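Local coordinates for protein dioxygenase (Pseudomonas brassicacearum, PDB 5V2D) that probably cleaves the central double bond of lignin-derived stilbenes with molecular oxygen, using an iron centre held by four histidines, at residues 60-65 with 88-93; 252-257 with 275-280. All blocks are in the same frame, centred on the assembly; numbering follows the deposited sequence.

Contact 1. Residues 60-65 with 88-93; sequences GTFYQV and SGFHFA
Two neighbouring antiparallel strands pair here, G60 to Q64 against S88 to F92, in the interior of a five-stranded sheet. Strand 96-103 flanks one side of the pair and strand 496-500 the other. G60 with F92, F62 with F90 and Q64 with S88 are hydrogen-bonded pairs, each with two backbone bonds. T61 with H91 and Y63 with G89 are the non-hydrogen-bonded pairs between them. There the CA atoms of T61 and Y63 lie 3.3 Å from F90 O and 3.2 Å from S88 O.

On the face carrying T61, Y63 and H91, one hydrogen bond joins the side chains, T61 OG1 to H91 ND1 at 3.0 Å. OG1 lies in the plane of the imidazole and at its edge. The two side chains cross at about a right angle. T61 has CG2 anti to its backbone N, which leaves OG1 beside that N (chi1 -57°) and within reach of the ring. T61 CG2 sits over one face of the Y63 ring, offset toward the rim. With an alanine in place of T61, H91 ND1 would probably lose this partner and the Y63 ring its methyl cover. G89 passes close to the same ring, with G89 CA 4.1 Å from Y63 CD1; a CB there would be tight against CD1.

The sheet is one blade of the seven-bladed beta-propeller known from the carotenoid cleavage oxygenase family. Its strand 496-500 follows the iron ligand H495.

The other face carries F62, F90 and F92, with Q64 and S88 at one end. F62 CD2 meets F90 CD2 at 4.3 Å. F62 CB lies 4.4 Å from F92 CE2, oblique to that ring. The F62 side chain also touches W498 and I439. Q64 turns its amide away from S88, and NE2 bonds to L494 O.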
ATOM      1  N   GLY A  60      -5.250   8.474  19.488  1.00 25.91           N
ATOM      2  CA  GLY A  60      -5.453   8.755  18.021  1.00 23.57           C
ATOM      3  C   GLY A  60      -6.121   7.568  17.359  1.00 23.51           C
ATOM      4  O   GLY A  60      -6.696   6.722  18.030  1.00 23.20           O
ATOM      5  N   THR A  61      -6.046   7.551  16.041  1.00 22.92           N
ATOM      6  CA  THR A  61      -6.787   6.540  15.263  1.00 23.37           C
ATOM      7  C   THR A  61      -5.835   5.874  14.260  1.00 22.23           C
ATOM      8  O   THR A  61      -5.091   6.549  13.555  1.00 22.05           O
ATOM      9  CB  THR A  61      -7.988   7.187  14.544  1.00 23.55           C
ATOM     10  OG1 THR A  61      -8.830   7.822  15.480  1.00 26.72           O
ATOM     11  CG2 THR A  61      -8.780   6.134  13.800  1.00 22.53           C
ATOM     12  N   PHE A  62      -5.894   4.553  14.238  1.00 22.52           N
ATOM     13  CA  PHE A  62      -5.190   3.750  13.242  1.00 22.07           C
ATOM     14  C   PHE A  62      -6.216   3.478  12.136  1.00 22.18           C
ATOM     15  O   PHE A  62      -7.194   2.726  12.375  1.00 21.15           O
ATOM     16  CB  PHE A  62      -4.738   2.443  13.863  1.00 24.06           C
ATOM     17  CG  PHE A  62      -4.111   1.461  12.915  1.00 27.33           C
ATOM     18  CD1 PHE A  62      -3.540   1.837  11.712  1.00 27.16           C
ATOM     19  CD2 PHE A  62      -4.077   0.141  13.222  1.00 33.92           C
ATOM     20  CE1 PHE A  62      -2.938   0.923  10.869  1.00 28.80           C
ATOM     21  CE2 PHE A  62      -3.473  -0.786  12.381  1.00 38.68           C
ATOM     22  CZ  PHE A  62      -2.883  -0.398  11.214  1.00 35.24           C
ATOM     23  N   TYR A  63      -6.031   4.072  10.967  1.00 20.83           N
ATOM     24  CA  TYR A  63      -6.897   3.824   9.826  1.00 22.82           C
ATOM     25  C   TYR A  63      -6.191   2.816   8.916  1.00 23.23           C
ATOM     26  O   TYR A  63      -4.976   2.873   8.730  1.00 23.27           O
ATOM     27  CB  TYR A  63      -7.139   5.086   9.007  1.00 22.99           C
ATOM     28  CG  TYR A  63      -7.826   6.177   9.776  1.00 23.94           C
ATOM     29  CD1 TYR A  63      -9.251   6.146   9.917  1.00 24.63           C
ATOM     30  CD2 TYR A  63      -7.163   7.217  10.306  1.00 23.65           C
ATOM     31  CE1 TYR A  63      -9.912   7.175  10.577  1.00 24.95           C
ATOM     32  CE2 TYR A  63      -7.813   8.226  10.964  1.00 24.25           C
ATOM     33  CZ  TYR A  63      -9.178   8.223  11.082  1.00 25.30           C
ATOM     34  OH  TYR A  63      -9.815   9.220  11.751  1.00 26.31           O
ATOM     35  N   GLN A  64      -6.947   1.924   8.337  1.00 21.96           N
ATOM     36  CA  GLN A  64      -6.392   0.983   7.377  1.00 24.59           C
ATOM     37  C   GLN A  64      -7.450   0.722   6.282  1.00 25.17           C
ATOM     38  O   GLN A  64      -8.636   0.751   6.586  1.00 25.56           O
ATOM     39  CB  GLN A  64      -5.987  -0.302   8.089  1.00 27.08           C
ATOM     40  CG  GLN A  64      -5.035  -1.088   7.119  1.00 31.44           C
ATOM     41  CD  GLN A  64      -4.094  -2.163   7.712  1.00 36.47           C
ATOM     42  OE1 GLN A  64      -4.344  -2.848   8.770  1.00 31.57           O
ATOM     43  NE2 GLN A  64      -3.034  -2.370   6.977  1.00 37.54           N
ATOM     44  N   VAL A  65      -7.027   0.473   5.049  1.00 20.95           N
ATOM     45  CA  VAL A  65      -8.008   0.092   4.025  1.00 19.95           C
ATOM     46  C   VAL A  65      -7.676  -1.297   3.504  1.00 20.42           C
ATOM     47  O   VAL A  65      -6.490  -1.641   3.276  1.00 20.79           O
ATOM     48  CB  VAL A  65      -8.108   1.136   2.914  1.00 20.73           C
ATOM     49  CG1 VAL A  65      -6.778   1.339   2.169  1.00 20.50           C
ATOM     50  CG2 VAL A  65      -9.226   0.847   1.942  1.00 20.96           C
ATOM     51  N   SER A  88     -11.109   0.661   7.889  1.00 21.29           N
ATOM     52  CA  SER A  88     -11.291   0.427   9.346  1.00 23.17           C
ATOM     53  C   SER A  88     -10.599   1.570  10.067  1.00 25.17           C
ATOM     54  O   SER A  88      -9.530   2.030   9.650  1.00 26.76           O
ATOM     55  CB  SER A  88     -10.652  -0.890   9.727  1.00 24.83           C
ATOM     56  OG  SER A  88     -11.463  -1.986   9.242  1.00 26.07           O
ATOM     57  N   GLY A  89     -11.211   2.017  11.169  1.00 24.42           N
ATOM     58  CA  GLY A  89     -10.596   2.977  12.087  1.00 23.57           C
ATOM     59  C   GLY A  89     -10.635   2.408  13.495  1.00 23.68           C
ATOM     60  O   GLY A  89     -11.722   2.192  14.014  1.00 22.42           O
ATOM     61  N   PHE A  90      -9.469   2.133  14.097  1.00 23.96           N
ATOM     62  CA  PHE A  90      -9.341   1.732  15.470  1.00 22.44           C
ATOM     63  C   PHE A  90      -8.995   3.000  16.244  1.00 25.21           C
ATOM     64  O   PHE A  90      -7.878   3.540  16.097  1.00 24.16           O
ATOM     65  CB  PHE A  90      -8.268   0.714  15.669  1.00 21.86           C
ATOM     66  CG  PHE A  90      -8.567  -0.639  15.101  1.00 22.75           C
ATOM     67  CD1 PHE A  90      -9.195  -1.584  15.836  1.00 25.60           C
ATOM     68  CD2 PHE A  90      -8.162  -0.962  13.803  1.00 22.14           C
ATOM     69  CE1 PHE A  90      -9.438  -2.876  15.380  1.00 25.16           C
ATOM     70  CE2 PHE A  90      -8.408  -2.241  13.314  1.00 23.90           C
ATOM     71  CZ  PHE A  90      -9.055  -3.215  14.102  1.00 22.53           C
ATOM     72  N   HIS A  91      -9.921   3.472  17.078  1.00 23.74           N
ATOM     73  CA  HIS A  91      -9.692   4.686  17.807  1.00 25.65           C
ATOM     74  C   HIS A  91      -9.219   4.368  19.262  1.00 26.23           C
ATOM     75  O   HIS A  91      -9.950   3.685  20.004  1.00 26.03           O
ATOM     76  CB  HIS A  91     -10.964   5.500  17.871  1.00 28.08           C
ATOM     77  CG  HIS A  91     -10.808   6.777  18.641  1.00 32.76           C
ATOM     78  ND1 HIS A  91      -9.945   7.785  18.240  1.00 36.82           N
ATOM     79  CD2 HIS A  91     -11.376   7.187  19.810  1.00 35.80           C
ATOM     80  CE1 HIS A  91      -9.994   8.771  19.132  1.00 39.41           C
ATOM     81  NE2 HIS A  91     -10.846   8.435  20.095  1.00 38.27           N
ATOM     82  N   PHE A  92      -8.049   4.880  19.616  1.00 25.50           N
ATOM     83  CA  PHE A  92      -7.386   4.628  20.889  1.00 25.66           C
ATOM     84  C   PHE A  92      -7.611   5.889  21.767  1.00 26.51           C
ATOM     85  O   PHE A  92      -7.259   7.011  21.390  1.00 24.10           O
ATOM     86  CB  PHE A  92      -5.868   4.467  20.731  1.00 26.44           C
ATOM     87  CG  PHE A  92      -5.445   3.211  20.060  1.00 27.13           C
ATOM     88  CD1 PHE A  92      -4.746   2.233  20.777  1.00 28.79           C
ATOM     89  CD2 PHE A  92      -5.651   2.977  18.742  1.00 27.11           C
ATOM     90  CE1 PHE A  92      -4.337   1.073  20.185  1.00 28.08           C
ATOM     91  CE2 PHE A  92      -5.247   1.783  18.147  1.00 27.19           C
ATOM     92  CZ  PHE A  92      -4.600   0.836  18.873  1.00 27.92           C
ATOM     93  N   ALA A  93      -8.188   5.690  22.939  1.00 26.33           N
ATOM     94  CA  ALA A  93      -8.254   6.829  23.877  1.00 29.55           C
ATOM     95  C   ALA A  93      -8.213   6.313  25.282  1.00 30.84           C
ATOM     96  O   ALA A  93      -9.025   5.488  25.673  1.00 32.09           O
ATOM     97  CB  ALA A  93      -9.495   7.690  23.691  1.00 30.50           C
TER

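Contact 2. Residues 252-257 with 275-280; sequences LIPLTV and LPQLFA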
ATOM      1  N   LEU A 252      10.053   3.825 -11.895  1.00 28.34           N
ATOM      2  CA  LEU A 252       9.236   3.194 -12.923  1.00 28.05           C
ATOM      3  C   LEU A 252       9.525   1.705 -12.942  1.00 29.56           C
ATOM      4  O   LEU A 252      10.620   1.267 -13.318  1.00 30.73           O
ATOM      5  CB  LEU A 252       9.543   3.759 -14.336  1.00 30.84           C
ATOM      6  CG  LEU A 252       8.750   5.016 -14.637  1.00 32.21           C
ATOM      7  CD1 LEU A 252       9.253   6.118 -13.737  1.00 31.20           C
ATOM      8  CD2 LEU A 252       8.883   5.408 -16.067  1.00 34.09           C
ATOM      9  N   ILE A 253       8.548   0.945 -12.515  1.00 27.86           N
ATOM     10  CA  ILE A 253       8.596  -0.507 -12.488  1.00 30.85           C
ATOM     11  C   ILE A 253       8.431  -1.010 -13.950  1.00 32.12           C
ATOM     12  O   ILE A 253       7.646  -0.408 -14.707  1.00 31.20           O
ATOM     13  CB  ILE A 253       7.446  -1.012 -11.618  1.00 31.30           C
ATOM     14  CG1 ILE A 253       7.649  -0.549 -10.161  1.00 30.79           C
ATOM     15  CG2 ILE A 253       7.332  -2.533 -11.657  1.00 34.55           C
ATOM     16  CD1 ILE A 253       6.372  -0.643  -9.309  1.00 30.81           C
ATOM     17  N   PRO A 254       9.167  -2.071 -14.352  1.00 35.10           N
ATOM     18  CA  PRO A 254       9.052  -2.545 -15.739  1.00 35.70           C
ATOM     19  C   PRO A 254       7.742  -3.274 -16.089  1.00 35.90           C
ATOM     20  O   PRO A 254       7.772  -4.340 -16.731  1.00 33.77           O
ATOM     21  CB  PRO A 254      10.237  -3.552 -15.909  1.00 37.90           C
ATOM     22  CG  PRO A 254      11.051  -3.439 -14.719  1.00 38.60           C
ATOM     23  CD  PRO A 254      10.270  -2.718 -13.630  1.00 36.73           C
ATOM     24  N   LEU A 255       6.624  -2.691 -15.709  1.00 34.09           N
ATOM     25  CA  LEU A 255       5.295  -3.132 -16.037  1.00 34.12           C
ATOM     26  C   LEU A 255       4.740  -2.054 -16.964  1.00 37.98           C
ATOM     27  O   LEU A 255       4.462  -0.919 -16.478  1.00 36.24           O
ATOM     28  CB  LEU A 255       4.435  -3.160 -14.779  1.00 33.76           C
ATOM     29  CG  LEU A 255       4.621  -4.345 -13.883  1.00 31.08           C
ATOM     30  CD1 LEU A 255       3.896  -4.160 -12.569  1.00 32.82           C
ATOM     31  CD2 LEU A 255       4.158  -5.648 -14.553  1.00 34.12           C
ATOM     32  N   THR A 256       4.534  -2.371 -18.253  1.00 35.64           N
ATOM     33  CA  THR A 256       4.130  -1.362 -19.248  1.00 34.78           C
ATOM     34  C   THR A 256       2.710  -1.490 -19.685  1.00 35.64           C
ATOM     35  O   THR A 256       2.108  -2.555 -19.581  1.00 36.82           O
ATOM     36  CB  THR A 256       5.041  -1.393 -20.517  1.00 36.27           C
ATOM     37  OG1 THR A 256       5.085  -2.716 -21.061  1.00 32.02           O
ATOM     38  CG2 THR A 256       6.428  -1.035 -20.115  1.00 38.36           C
ATOM     39  N   VAL A 257       2.172  -0.400 -20.204  1.00 34.13           N
ATOM     40  CA  VAL A 257       0.767  -0.354 -20.559  1.00 37.70           C
ATOM     41  C   VAL A 257       0.618  -0.382 -22.071  1.00 42.00           C
ATOM     42  O   VAL A 257       1.341   0.280 -22.756  1.00 41.26           O
ATOM     43  CB  VAL A 257       0.157   0.935 -20.070  1.00 39.75           C
ATOM     44  CG1 VAL A 257      -1.342   0.992 -20.330  1.00 39.51           C
ATOM     45  CG2 VAL A 257       0.399   1.084 -18.595  1.00 41.57           C
ATOM     46  N   LEU A 275      13.843  -4.751 -19.651  1.00 47.12           N
ATOM     47  CA  LEU A 275      13.684  -3.292 -19.536  1.00 43.89           C
ATOM     48  C   LEU A 275      14.315  -2.880 -18.209  1.00 41.60           C
ATOM     49  O   LEU A 275      13.910  -3.364 -17.162  1.00 38.75           O
ATOM     50  CB  LEU A 275      12.234  -2.926 -19.406  1.00 43.33           C
ATOM     51  CG  LEU A 275      11.531  -1.933 -20.266  1.00 45.22           C
ATOM     52  CD1 LEU A 275      10.327  -1.423 -19.470  1.00 43.58           C
ATOM     53  CD2 LEU A 275      12.373  -0.834 -20.861  1.00 42.35           C
ATOM     54  N   PRO A 276      15.289  -2.000 -18.249  1.00 43.34           N
ATOM     55  CA  PRO A 276      15.874  -1.539 -16.982  1.00 40.88           C
ATOM     56  C   PRO A 276      14.821  -0.889 -16.031  1.00 36.49           C
ATOM     57  O   PRO A 276      13.906  -0.200 -16.462  1.00 35.62           O
ATOM     58  CB  PRO A 276      16.915  -0.531 -17.437  1.00 40.79           C
ATOM     59  CG  PRO A 276      17.275  -0.900 -18.856  1.00 42.79           C
ATOM     60  CD  PRO A 276      16.011  -1.472 -19.440  1.00 45.81           C
ATOM     61  N   GLN A 277      14.977  -1.165 -14.755  1.00 33.23           N
ATOM     62  CA  GLN A 277      14.364  -0.347 -13.713  1.00 33.53           C
ATOM     63  C   GLN A 277      14.788   1.073 -14.036  1.00 34.70           C
ATOM     64  O   GLN A 277      15.953   1.325 -14.359  1.00 36.83           O
ATOM     65  CB  GLN A 277      14.844  -0.808 -12.340  1.00 34.68           C
ATOM     66  CG  GLN A 277      14.214  -2.119 -11.889  1.00 34.45           C
ATOM     67  CD  GLN A 277      14.857  -2.636 -10.633  1.00 38.13           C
ATOM     68  OE1 GLN A 277      14.398  -2.360  -9.539  1.00 37.78           O
ATOM     69  NE2 GLN A 277      15.965  -3.315 -10.772  1.00 39.31           N
ATOM     70  N   LEU A 278      13.860   1.996 -14.023  1.00 33.80           N
ATOM     71  CA  LEU A 278      14.183   3.387 -14.367  1.00 35.52           C
ATOM     72  C   LEU A 278      13.765   4.288 -13.176  1.00 35.22           C
ATOM     73  O   LEU A 278      12.784   4.007 -12.489  1.00 34.93           O
ATOM     74  CB  LEU A 278      13.434   3.690 -15.621  1.00 38.16           C
ATOM     75  CG  LEU A 278      13.838   4.782 -16.524  1.00 44.56           C
ATOM     76  CD1 LEU A 278      15.284   4.723 -16.979  1.00 46.40           C
ATOM     77  CD2 LEU A 278      12.916   4.832 -17.742  1.00 45.91           C
ATOM     78  N   PHE A 279      14.509   5.364 -12.942  1.00 32.90           N
ATOM     79  CA  PHE A 279      14.205   6.330 -11.889  1.00 30.81           C
ATOM     80  C   PHE A 279      14.312   7.740 -12.450  1.00 32.19           C
ATOM     81  O   PHE A 279      15.376   8.093 -13.039  1.00 31.10           O
ATOM     82  CB  PHE A 279      15.206   6.178 -10.753  1.00 30.55           C
ATOM     83  CG  PHE A 279      15.217   4.802 -10.144  1.00 31.83           C
ATOM     84  CD1 PHE A 279      15.992   3.773 -10.689  1.00 31.40           C
ATOM     85  CD2 PHE A 279      14.412   4.525  -9.044  1.00 31.83           C
ATOM     86  CE1 PHE A 279      16.019   2.530 -10.146  1.00 30.08           C
ATOM     87  CE2 PHE A 279      14.436   3.272  -8.463  1.00 31.49           C
ATOM     88  CZ  PHE A 279      15.241   2.275  -8.985  1.00 30.16           C
ATOM     89  N   ALA A 280      13.273   8.544 -12.269  1.00 29.81           N
ATOM     90  CA  ALA A 280      13.343   9.972 -12.537  1.00 29.08           C
ATOM     91  C   ALA A 280      13.610  10.718 -11.236  1.00 30.13           C
ATOM     92  O   ALA A 280      12.936  10.508 -10.249  1.00 28.54           O
ATOM     93  CB  ALA A 280      12.043  10.443 -13.124  1.00 29.92           C
TER
HETATM   94  O   HOH W   1      11.027   0.437 -16.137  1.00 33.32           O
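L252 and L278 face each other CB to CB, at 4.1 Å, on the same face of a short antiparallel pairing. Both branches rise on the same side but splay apart, because L278 CG is anti to its backbone N (chi1 -158°) and L252 CG is anti to its carbonyl carbon; the CB atoms make the contact. In the backbone, L252 N donates to L278 O at 2.8 Å, with the donor tilted 24° from the carbonyl plane. The return bond from L278 N to L252 O is weak at 3.4 Å, although nearly straight.

Beyond this pair the two backbones part. A water bridges them, donating to both L252 O and P276 O, each at 3.0 Å. Three donors thus surround L252 O: the water, Q302 NE2 and, weakly, L278 N.

The chain then bends through an inverse gamma turn centred on P254. The proline ring meets L275 with its CB and CG: P254 CB lies 4.1 Å from L275 CB, and CG rests near L275 O. P254 CD approaches the aliphatic CG of Q277 more loosely. Farther along, T256 and L275 reach toward each other tip to tip, with T256 CG2 4.0 Å from L275 CD1.

Strands 247-252 and 276-283 are adjacent in a four-stranded antiparallel sheet, consistent with one propeller blade. Strand 292-298 lies on the far side of 276-283, and its W293 and K295 touch L278. After L252 the chain leaves this sheet, and strand 255-257 pairs with strand 269-271, whose W271 packs on P254.

After helix 33-36 and strands 43-45 and 50-52, the chain runs through strand 60-67. It returns in strand 85-93, so contact 1 closes a loop of 22 residues. Contact 2 comes much later. It closes a loop of 17 residues that holds helix 259-263 and strand 269-271. The two contacts are in series, neither nested nor crossed. The centres of contacts 1 and 2 are 35 Å apart. They lie on opposite sides of the chain's centre. Contact 1 belongs to the sheet that the C-terminal strand 496-500 completes, joining early and late parts of the chain. Contact 2 joins the end of strand 247-252 and the turn after it to the start of strand 276-283, in another sheet.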